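Long-range contacts in WlaRA, TDP-fucose-3,4-ketoisomerase (Campylobacter jejuni subsp. jejuni 81116, PDB 5TPV), which belongs to the WxcM-like family of the cupin clan and binds thymidine-5'-diphosphate in a pocket to which both subunits of the dimer contribute: residues D39-G47 with K95-D103; M1-K9 with I69-I78. One frame throughout, in Å; residues are numbered along the deposited sequence.

Contact 1. Residues D39-G47 with K95-D103. With TYD (thymidine-5'-diphosphate), chain E.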
loop_
_atom_site.group_PDB
_atom_site.type_symbol
_atom_site.label_atom_id
_atom_site.label_comp_id
_atom_site.label_asym_id
_atom_site.label_seq_id
_atom_site.Cartn_x
_atom_site.Cartn_y
_atom_site.Cartn_z
ATOM N N ASP B 39 15.414 0.643 1.394
ATOM C CA ASP B 39 16.841 0.303 1.579
ATOM C C ASP B 39 17.704 0.968 0.541
ATOM O O ASP B 39 18.473 0.302 -0.160
ATOM C CB ASP B 39 17.082 -1.211 1.552
ATOM C CG ASP B 39 16.705 -1.890 2.851
ATOM O OD1 ASP B 39 16.145 -1.254 3.780
ATOM O OD2 ASP B 39 16.967 -3.097 2.910
ATOM N N PHE B 40 17.514 2.278 0.421
ATOM C CA PHE B 40 18.147 3.049 -0.621
ATOM C C PHE B 40 19.594 3.315 -0.202
ATOM O O PHE B 40 19.857 3.716 0.933
ATOM C CB PHE B 40 17.440 4.390 -0.804
ATOM C CG PHE B 40 16.026 4.264 -1.286
ATOM C CD1 PHE B 40 15.740 4.171 -2.661
ATOM C CD2 PHE B 40 14.975 4.251 -0.382
ATOM C CE1 PHE B 40 14.443 4.085 -3.091
ATOM C CE2 PHE B 40 13.665 4.207 -0.821
ATOM C CZ PHE B 40 13.400 4.091 -2.171
ATOM N N LEU B 41 20.527 3.103 -1.124
ATOM C CA LEU B 41 21.919 3.533 -0.902
ATOM C C LEU B 41 22.046 4.940 -1.469
ATOM O O LEU B 41 21.078 5.453 -2.067
ATOM C CB LEU B 41 22.893 2.525 -1.500
ATOM C CG LEU B 41 22.578 1.117 -0.978
ATOM C CD1 LEU B 41 23.047 -0.019 -1.887
ATOM C CD2 LEU B 41 23.120 0.934 0.421
ATOM N N ASP B 42 23.204 5.566 -1.256
ATOM C CA ASP B 42 23.387 7.048 -1.344
ATOM C C ASP B 42 22.855 7.818 -2.568
ATOM O O ASP B 42 22.277 8.906 -2.504
ATOM C CB ASP B 42 24.892 7.352 -1.292
ATOM C CG ASP B 42 25.410 7.435 0.116
ATOM O OD1 ASP B 42 26.105 8.429 0.398
ATOM O OD2 ASP B 42 25.103 6.535 0.932
ATOM N N ASP B 43 23.096 7.193 -3.699
ATOM C CA ASP B 43 23.060 7.780 -5.026
ATOM C C ASP B 43 21.901 7.177 -5.822
ATOM O O ASP B 43 21.829 7.338 -7.031
ATOM C CB ASP B 43 24.324 7.248 -5.686
ATOM C CG ASP B 43 24.559 5.774 -5.316
ATOM O OD1 ASP B 43 24.171 5.373 -4.179
ATOM O OD2 ASP B 43 25.103 5.017 -6.150
ATOM N N SER B 44 21.027 6.442 -5.150
ATOM C CA SER B 44 20.018 5.615 -5.803
ATOM C C SER B 44 19.062 6.527 -6.561
ATOM O O SER B 44 18.704 7.594 -6.065
ATOM C CB SER B 44 19.247 4.782 -4.757
ATOM O OG SER B 44 18.105 4.167 -5.367
ATOM N N ILE B 45 18.651 6.082 -7.736
ATOM C CA ILE B 45 17.691 6.781 -8.574
ATOM C C ILE B 45 16.624 5.820 -9.104
ATOM O O ILE B 45 16.956 4.733 -9.571
ATOM C CB ILE B 45 18.422 7.361 -9.793
ATOM C CG1 ILE B 45 19.329 8.503 -9.347
ATOM C CG2 ILE B 45 17.456 7.920 -10.835
ATOM C CD1 ILE B 45 20.327 8.886 -10.417
ATOM N N ARG B 46 15.343 6.191 -9.031
ATOM C CA ARG B 46 14.311 5.322 -9.600
ATOM C C ARG B 46 13.554 6.103 -10.636
ATOM O O ARG B 46 13.693 7.317 -10.788
ATOM C CB ARG B 46 13.303 4.803 -8.562
ATOM C CG ARG B 46 13.843 4.232 -7.244
ATOM C CD ARG B 46 14.388 2.836 -7.338
ATOM N NE ARG B 46 13.519 1.875 -8.027
ATOM C CZ ARG B 46 13.583 0.556 -7.869
ATOM N NH1 ARG B 46 12.768 -0.203 -8.575
ATOM N NH2 ARG B 46 14.458 -0.031 -7.068
ATOM N N GLY B 47 12.737 5.366 -11.353
ATOM C CA GLY B 47 11.951 5.898 -12.440
ATOM C C GLY B 47 12.742 5.912 -13.737
ATOM O O GLY B 47 13.208 4.874 -14.197
ATOM N N LYS B 95 8.823 10.502 -15.026
ATOM C CA LYS B 95 9.266 10.762 -13.662
ATOM C C LYS B 95 10.611 10.136 -13.365
ATOM O O LYS B 95 10.968 9.109 -13.928
ATOM C CB LYS B 95 8.186 10.300 -12.664
ATOM C CG LYS B 95 8.284 8.889 -12.123
ATOM C CD LYS B 95 7.916 7.817 -13.099
ATOM C CE LYS B 95 6.507 7.946 -13.625
ATOM N NZ LYS B 95 6.303 6.812 -14.540
ATOM N N GLN B 96 11.321 10.795 -12.481
ATOM C CA GLN B 96 12.528 10.309 -11.879
ATOM C C GLN B 96 12.584 10.659 -10.369
ATOM O O GLN B 96 12.212 11.747 -9.948
ATOM C CB GLN B 96 13.696 10.908 -12.672
ATOM C CG GLN B 96 15.061 10.474 -12.187
ATOM C CD GLN B 96 16.179 11.285 -12.841
ATOM O OE1 GLN B 96 16.228 12.508 -12.711
ATOM N NE2 GLN B 96 17.090 10.599 -13.538
ATOM N N MET B 97 13.032 9.720 -9.541
ATOM C CA MET B 97 13.150 9.932 -8.102
ATOM C C MET B 97 14.525 9.713 -7.578
ATOM O O MET B 97 15.193 8.798 -8.018
ATOM C CB MET B 97 12.254 8.979 -7.385
ATOM C CG MET B 97 10.893 9.203 -7.984
ATOM S SD MET B 97 9.744 7.963 -7.484
ATOM C CE MET B 97 9.994 7.006 -9.004
ATOM N N TYR B 98 14.912 10.568 -6.642
ATOM C CA TYR B 98 16.283 10.647 -6.232
ATOM C C TYR B 98 16.303 11.345 -4.872
ATOM O O TYR B 98 15.258 11.695 -4.306
ATOM C CB TYR B 98 17.070 11.407 -7.299
ATOM C CG TYR B 98 16.469 12.729 -7.613
ATOM C CD1 TYR B 98 16.894 13.878 -6.970
ATOM C CD2 TYR B 98 15.457 12.835 -8.536
ATOM C CE1 TYR B 98 16.313 15.116 -7.235
ATOM C CE2 TYR B 98 14.876 14.065 -8.821
ATOM C CZ TYR B 98 15.312 15.205 -8.186
ATOM O OH TYR B 98 14.678 16.404 -8.467
ATOM N N ASN B 99 17.510 11.466 -4.333
ATOM C CA ASN B 99 17.763 12.108 -3.064
ATOM C C ASN B 99 17.024 11.404 -1.952
ATOM O O ASN B 99 16.403 12.052 -1.082
ATOM C CB ASN B 99 17.321 13.583 -3.123
ATOM C CG ASN B 99 18.308 14.472 -3.863
ATOM O OD1 ASN B 99 19.380 14.036 -4.245
ATOM N ND2 ASN B 99 17.924 15.733 -4.083
ATOM N N PHE B 100 17.022 10.081 -1.996
ATOM C CA PHE B 100 16.299 9.341 -0.954
ATOM C C PHE B 100 17.049 9.360 0.365
ATOM O O PHE B 100 18.211 9.029 0.361
ATOM C CB PHE B 100 16.219 7.866 -1.342
ATOM C CG PHE B 100 15.360 7.597 -2.544
ATOM C CD1 PHE B 100 15.934 7.487 -3.800
ATOM C CD2 PHE B 100 13.967 7.498 -2.413
ATOM C CE1 PHE B 100 15.147 7.229 -4.924
ATOM C CE2 PHE B 100 13.179 7.252 -3.526
ATOM C CZ PHE B 100 13.771 7.124 -4.798
ATOM N N SER B 101 16.404 9.632 1.487
ATOM C CA SER B 101 17.032 9.320 2.767
ATOM C C SER B 101 17.236 7.804 2.957
ATOM O O SER B 101 16.610 6.966 2.280
ATOM C CB SER B 101 16.250 9.959 3.915
ATOM O OG SER B 101 14.936 9.431 4.046
ATOM N N LYS B 102 18.149 7.439 3.851
ATOM C CA LYS B 102 18.529 6.028 4.064
ATOM C C LYS B 102 17.344 5.265 4.620
ATOM O O LYS B 102 17.157 4.122 4.288
ATOM C CB LYS B 102 19.726 5.856 5.027
ATOM C CG LYS B 102 19.596 6.577 6.380
ATOM C CD LYS B 102 19.991 5.785 7.638
ATOM C CE LYS B 102 18.821 5.370 8.539
ATOM N NZ LYS B 102 18.173 4.070 8.171
ATOM N N ASP B 103 16.550 5.922 5.442
ATOM C CA ASP B 103 15.338 5.369 6.025
ATOM C C ASP B 103 14.073 5.575 5.167
ATOM O O ASP B 103 12.987 5.234 5.622
ATOM C CB ASP B 103 15.082 6.021 7.404
ATOM C CG ASP B 103 15.028 7.548 7.375
ATOM O OD1 ASP B 103 14.661 8.170 8.402
ATOM O OD2 ASP B 103 15.345 8.153 6.342
HETATM P PA TYD E . 10.630 -0.008 -13.026
HETATM O O1A TYD E . 11.173 -0.288 -14.407
HETATM O O2A TYD E . 9.294 0.677 -12.867
HETATM O O3A TYD E . 11.732 0.839 -12.214
HETATM P PB TYD E . 11.280 1.927 -11.116
HETATM O O1B TYD E . 12.567 2.623 -10.743
HETATM O O2B TYD E . 10.290 2.798 -11.851
HETATM O O3B TYD E . 10.678 1.096 -10.008
HETATM O "O5'" TYD E . 10.584 -1.396 -12.212
HETATM C "C5'" TYD E . 11.788 -2.006 -11.751
HETATM C "C4'" TYD E . 11.876 -3.429 -12.288
HETATM O "O4'" TYD E . 11.048 -4.292 -11.505
HETATM C "C3'" TYD E . 11.395 -3.505 -13.728
HETATM O "O3'" TYD E . 12.447 -3.984 -14.572
HETATM C "C2'" TYD E . 10.232 -4.480 -13.742
HETATM C "C1'" TYD E . 10.060 -4.949 -12.304
HETATM N N1 TYD E . 8.723 -4.595 -11.826
HETATM C C2 TYD E . 7.731 -5.597 -11.724
HETATM O O2 TYD E . 8.012 -6.772 -12.044
HETATM N N3 TYD E . 6.495 -5.313 -11.291
HETATM C C4 TYD E . 6.164 -4.066 -10.942
HETATM O O4 TYD E . 5.011 -3.806 -10.539
HETATM C C5 TYD E . 7.187 -2.996 -11.039
HETATM C C5M TYD E . 6.853 -1.578 -10.655
HETATM C C6 TYD E . 8.455 -3.327 -11.492
HETATM O O HOH W 1 15.078 2.676 3.121
HETATM O O HOH W 2 18.984 2.644 3.492
HETATM O O HOH W 3 19.177 8.539 -3.197
HETATM O O HOH W 4 19.787 10.212 -5.711
#
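Arg46 and Met97 form an antiparallel hydrogen-bonded pair where the strands of 39-47 and 95-103 run side by side, and Gly47 faces Gln96 in the non-hydrogen-bonded pair that follows. These are two neighbouring strands of one sheet of the cupin barrel, at its diphosphate pocket. Arg46 N gives its hydrogen to Met97 O at 2.8 Å, and Met97 N returns one to Arg46 O.

Away from the strands the segments part, and two aromatic rings fill the gap. Phe40 and Phe100 lie in an offset stack, centroids 3.7 Å apart and planes only 6° from parallel; flat, apolar rings suit the place, for both residues are buried, Phe40 packing also on Ser16 of the second subunit. Phe100 CB sits over the Phe40 ring in a CH-pi contact. Ser44 O lies at the edge of the Phe100 ring, in its plane. Four waters join the diverging loops, one of them accepting from Phe100 N and donating to Ser44 O. Ser16 and Lys14 of the second subunit hold Arg46 NH2 and Ser44 OG.

Arg46 CG rests 3.8 Å from Phe100 CZ, and bends at chi2 and chi3 carry the guanidinium on to thymidine-5'-diphosphate, where NH1 meets O3B at 2.8 Å. Glycine suits position 47, since its backbone conformation and the nearness of Lys95 O leave little room for a side chain. The N-H of Gly47 points almost straight at ligand O1B, with N 2.8 Å away and an angle of 178° at the hydrogen, an oxygen that Arg46 NE grips as well.

Contact 2. Residues M1-K9 with I69-I78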
loop_
_atom_site.group_PDB
_atom_site.type_symbol
_atom_site.label_atom_id
_atom_site.label_comp_id
_atom_site.label_asym_id
_atom_site.label_seq_id
_atom_site.Cartn_x
_atom_site.Cartn_y
_atom_site.Cartn_z
ATOM N N MET B 1 0.751 18.988 -18.146
ATOM C CA MET B 1 1.079 18.570 -16.749
ATOM C C MET B 1 -0.231 18.472 -15.958
ATOM O O MET B 1 -1.017 19.450 -15.884
ATOM C CB MET B 1 1.936 19.649 -16.110
ATOM C CG MET B 1 2.567 19.219 -14.797
ATOM S SD MET B 1 3.763 17.882 -15.006
ATOM C CE MET B 1 5.232 18.898 -15.149
ATOM N N ASN B 2 -0.480 17.301 -15.388
ATOM C CA ASN B 2 -1.624 17.125 -14.492
ATOM C C ASN B 2 -1.176 16.294 -13.284
ATOM O O ASN B 2 -1.003 15.089 -13.374
ATOM C CB ASN B 2 -2.817 16.416 -15.145
ATOM C CG ASN B 2 -4.048 16.408 -14.202
ATOM O OD1 ASN B 2 -4.302 17.367 -13.459
ATOM N ND2 ASN B 2 -4.803 15.344 -14.231
ATOM N N TYR B 3 -1.029 16.956 -12.151
ATOM C CA TYR B 3 -0.688 16.311 -10.919
ATOM C C TYR B 3 -1.334 17.065 -9.766
ATOM O O TYR B 3 -1.741 18.232 -9.935
ATOM C CB TYR B 3 0.822 16.350 -10.792
ATOM C CG TYR B 3 1.427 17.703 -10.551
ATOM C CD1 TYR B 3 1.394 18.295 -9.294
ATOM C CD2 TYR B 3 2.072 18.393 -11.581
ATOM C CE1 TYR B 3 1.952 19.542 -9.070
ATOM C CE2 TYR B 3 2.655 19.638 -11.379
ATOM C CZ TYR B 3 2.587 20.232 -10.108
ATOM O OH TYR B 3 3.138 21.493 -9.840
ATOM N N THR B 4 -1.363 16.437 -8.593
ATOM C CA THR B 4 -1.926 17.075 -7.390
ATOM C C THR B 4 -1.240 16.571 -6.132
ATOM O O THR B 4 -1.104 15.364 -5.916
ATOM C CB THR B 4 -3.442 16.812 -7.185
ATOM O OG1 THR B 4 -4.207 17.192 -8.324
ATOM C CG2 THR B 4 -3.967 17.622 -5.995
ATOM N N ILE B 5 -0.808 17.512 -5.304
ATOM C CA ILE B 5 -0.362 17.189 -3.971
ATOM C C ILE B 5 -1.613 17.033 -3.110
ATOM O O ILE B 5 -2.257 18.027 -2.762
ATOM C CB ILE B 5 0.638 18.217 -3.436
ATOM C CG1 ILE B 5 1.874 18.206 -4.347
ATOM C CG2 ILE B 5 1.083 17.901 -1.991
ATOM C CD1 ILE B 5 3.013 19.062 -3.850
ATOM N N LEU B 6 -1.948 15.782 -2.792
ATOM C CA LEU B 6 -3.038 15.464 -1.882
ATOM C C LEU B 6 -2.665 15.624 -0.430
ATOM O O LEU B 6 -1.516 15.463 -0.031
ATOM C CB LEU B 6 -3.569 14.067 -2.137
ATOM C CG LEU B 6 -4.022 13.928 -3.582
ATOM C CD1 LEU B 6 -4.330 12.482 -3.823
ATOM C CD2 LEU B 6 -5.224 14.786 -3.978
ATOM N N LYS B 7 -3.631 16.105 0.337
ATOM C CA LYS B 7 -3.589 16.071 1.795
ATOM C C LYS B 7 -4.570 14.971 2.203
ATOM O O LYS B 7 -5.761 15.067 1.902
ATOM C CB LYS B 7 -4.019 17.414 2.373
ATOM C CG LYS B 7 -4.110 17.402 3.904
ATOM C CD LYS B 7 -2.734 17.476 4.550
ATOM C CE LYS B 7 -2.799 17.183 6.038
ATOM N NZ LYS B 7 -1.623 17.761 6.752
ATOM N N PHE B 8 -4.084 13.920 2.862
ATOM C CA PHE B 8 -4.938 12.779 3.203
ATOM C C PHE B 8 -5.841 13.045 4.402
ATOM O O PHE B 8 -5.482 13.767 5.333
ATOM C CB PHE B 8 -4.075 11.541 3.431
ATOM C CG PHE B 8 -3.305 11.097 2.200
ATOM C CD1 PHE B 8 -3.864 11.159 0.927
ATOM C CD2 PHE B 8 -2.011 10.592 2.330
ATOM C CE1 PHE B 8 -3.144 10.741 -0.199
ATOM C CE2 PHE B 8 -1.298 10.177 1.222
ATOM C CZ PHE B 8 -1.858 10.233 -0.021
ATOM N N LYS B 9 -7.054 12.533 4.340
ATOM C CA LYS B 9 -7.901 12.490 5.522
ATOM C C LYS B 9 -7.455 11.264 6.344
ATOM O O LYS B 9 -7.482 10.142 5.818
ATOM C CB LYS B 9 -9.391 12.400 5.155
ATOM C CG LYS B 9 -10.335 12.196 6.356
ATOM C CD LYS B 9 -11.409 13.277 6.572
ATOM C CE LYS B 9 -11.544 13.780 8.018
ATOM N NZ LYS B 9 -11.352 12.719 9.052
ATOM N N ILE B 69 8.961 15.401 -12.170
ATOM C CA ILE B 69 7.980 14.977 -13.164
ATOM C C ILE B 69 8.048 15.921 -14.390
ATOM O O ILE B 69 8.375 17.112 -14.246
ATOM C CB ILE B 69 6.527 14.962 -12.674
ATOM C CG1 ILE B 69 6.134 16.293 -12.030
ATOM C CG2 ILE B 69 6.290 13.839 -11.689
ATOM C CD1 ILE B 69 4.708 16.312 -11.563
ATOM N N ASP B 70 7.680 15.381 -15.547
ATOM C CA ASP B 70 7.945 16.030 -16.842
ATOM C C ASP B 70 6.853 15.688 -17.812
ATOM O O ASP B 70 6.548 14.500 -18.041
ATOM C CB ASP B 70 9.310 15.567 -17.388
ATOM C CG ASP B 70 9.772 16.372 -18.610
ATOM O OD1 ASP B 70 10.853 16.960 -18.497
ATOM O OD2 ASP B 70 9.048 16.472 -19.626
ATOM N N ASP B 71 6.186 16.717 -18.324
ATOM C CA ASP B 71 5.116 16.517 -19.327
ATOM C C ASP B 71 5.600 16.576 -20.794
ATOM O O ASP B 71 4.765 16.561 -21.679
ATOM C CB ASP B 71 3.889 17.428 -19.094
ATOM C CG ASP B 71 4.151 18.919 -19.374
ATOM O OD1 ASP B 71 3.154 19.709 -19.318
ATOM O OD2 ASP B 71 5.305 19.330 -19.622
ATOM N N GLY B 72 6.919 16.520 -21.039
ATOM C CA GLY B 72 7.456 16.670 -22.393
ATOM C C GLY B 72 7.762 18.114 -22.759
ATOM O O GLY B 72 8.497 18.364 -23.685
ATOM N N LYS B 73 7.191 19.075 -22.046
ATOM C CA LYS B 73 7.411 20.484 -22.286
ATOM C C LYS B 73 7.915 21.228 -21.066
ATOM O O LYS B 73 8.609 22.222 -21.212
ATOM C CB LYS B 73 6.094 21.100 -22.764
ATOM C CG LYS B 73 5.526 20.578 -24.096
ATOM C CD LYS B 73 6.308 21.101 -25.311
ATOM C CE LYS B 73 5.744 20.675 -26.679
ATOM N NZ LYS B 73 4.364 21.159 -26.974
ATOM N N THR B 74 7.532 20.781 -19.872
ATOM C CA THR B 74 7.923 21.400 -18.608
ATOM C C THR B 74 8.215 20.318 -17.591
ATOM O O THR B 74 7.803 19.172 -17.727
ATOM C CB THR B 74 6.745 22.187 -18.014
ATOM O OG1 THR B 74 5.645 21.293 -17.848
ATOM C CG2 THR B 74 6.324 23.326 -18.953
ATOM N N LYS B 75 8.929 20.705 -16.568
ATOM C CA LYS B 75 9.234 19.811 -15.502
ATOM C C LYS B 75 9.047 20.490 -14.146
ATOM O O LYS B 75 9.071 21.717 -14.021
ATOM C CB LYS B 75 10.665 19.303 -15.690
ATOM C CG LYS B 75 11.726 20.349 -15.424
ATOM C CD LYS B 75 13.120 19.796 -15.735
ATOM C CE LYS B 75 14.204 20.558 -14.966
ATOM N NZ LYS B 75 15.414 20.854 -15.780
ATOM N N GLN B 76 8.901 19.661 -13.128
ATOM C CA GLN B 76 8.522 20.127 -11.812
ATOM C C GLN B 76 9.181 19.170 -10.801
ATOM O O GLN B 76 9.159 17.960 -11.018
ATOM C CB GLN B 76 6.973 20.136 -11.742
ATOM C CG GLN B 76 6.391 20.562 -10.397
ATOM C CD GLN B 76 6.830 21.962 -9.987
ATOM O OE1 GLN B 76 7.909 22.130 -9.479
ATOM N NE2 GLN B 76 6.009 22.955 -10.232
ATOM N N LYS B 77 9.784 19.733 -9.755
ATOM C CA LYS B 77 10.365 18.970 -8.645
ATOM C C LYS B 77 9.545 19.148 -7.359
ATOM O O LYS B 77 9.122 20.250 -7.023
ATOM C CB LYS B 77 11.809 19.365 -8.367
ATOM C CG LYS B 77 12.711 19.133 -9.568
ATOM C CD LYS B 77 14.131 19.640 -9.330
ATOM C CE LYS B 77 14.993 19.337 -10.539
ATOM N NZ LYS B 77 16.388 19.822 -10.362
ATOM N N ILE B 78 9.322 18.032 -6.670
ATOM C CA ILE B 78 8.502 17.959 -5.470
ATOM C C ILE B 78 9.215 17.109 -4.424
ATOM O O ILE B 78 9.778 16.053 -4.755
ATOM C CB ILE B 78 7.153 17.304 -5.811
ATOM C CG1 ILE B 78 6.356 18.265 -6.707
ATOM C CG2 ILE B 78 6.341 16.942 -4.570
ATOM C CD1 ILE B 78 5.582 17.569 -7.792
#
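The chain's own amino terminus takes part in a salt bridge here: Met1 N lies 2.8 Å from Asp71 OD1, on the anti lone pair of that oxygen. The other carboxylate oxygen serves the turn at 71-74. Asp71 OD2 accepts from Lys73 N in an Asx turn and from Thr74 N, which comes nearly along the C-O bond, while Thr74 OG1 approaches it from above the carboxylate plane at 2.7 Å. Three donors on one oxygen hold the carboxylate's rotation, so that OD1 stays presented to the terminus, and the charged terminus and the N-H and O-H donors would probably favour its ionised form. A threonine suits the turn because its hydroxyl adds to the bond from its own N-H.

The hairpin of strands 65-70 and 75-80 belongs to one sheet of the cupin barrel and the strand begun at Tyr3 to the other, so most of what remains is packing between the two sheets. The short axes of 3-7 and 75-78 lie 10.7 Å apart and 16° from parallel. Met1, bent at chi2 and chi3, brings SD to 3.9 Å from Ile69 CD1 and lays CE by Thr74 OG1. Tyr3 has CG between the backbone N and the carbonyl carbon (chi1 69°), which turns its ring in to the hairpin; CD2 meets Ile69 CD1 at 3.4 Å. Its partly exposed position suits a phenol, whose OH receives a weak hydrogen bond from Gln76 NE2, the amide plane standing 85° from the ring. Farther along, branched Ile5 and Ile78 run alongside one another, pointing opposite ways, Ile5 CD1 touching Ile78 CG2 at 4.0 Å.

From the N terminus, the first segment of contact 2 (1-9) comes before that of contact 1 (39-47); the chain then makes the hairpin at 69-78, which closes the loop of contact 2, and reaches 95-103, which closes that of contact 1. The segments alternate, so the two loops cross and neither nests in the other. Strands 65-70 and 94-98 are neighbours in one sheet: contact 1 joins 94-98 to 46-51 within it, and contact 2 ties its outer hairpin to strand 3-13 of the other sheet. Their centres lie about 18 Å apart, yet they touch, Lys95 CB packing 4.1 Å from Ile69 CG2.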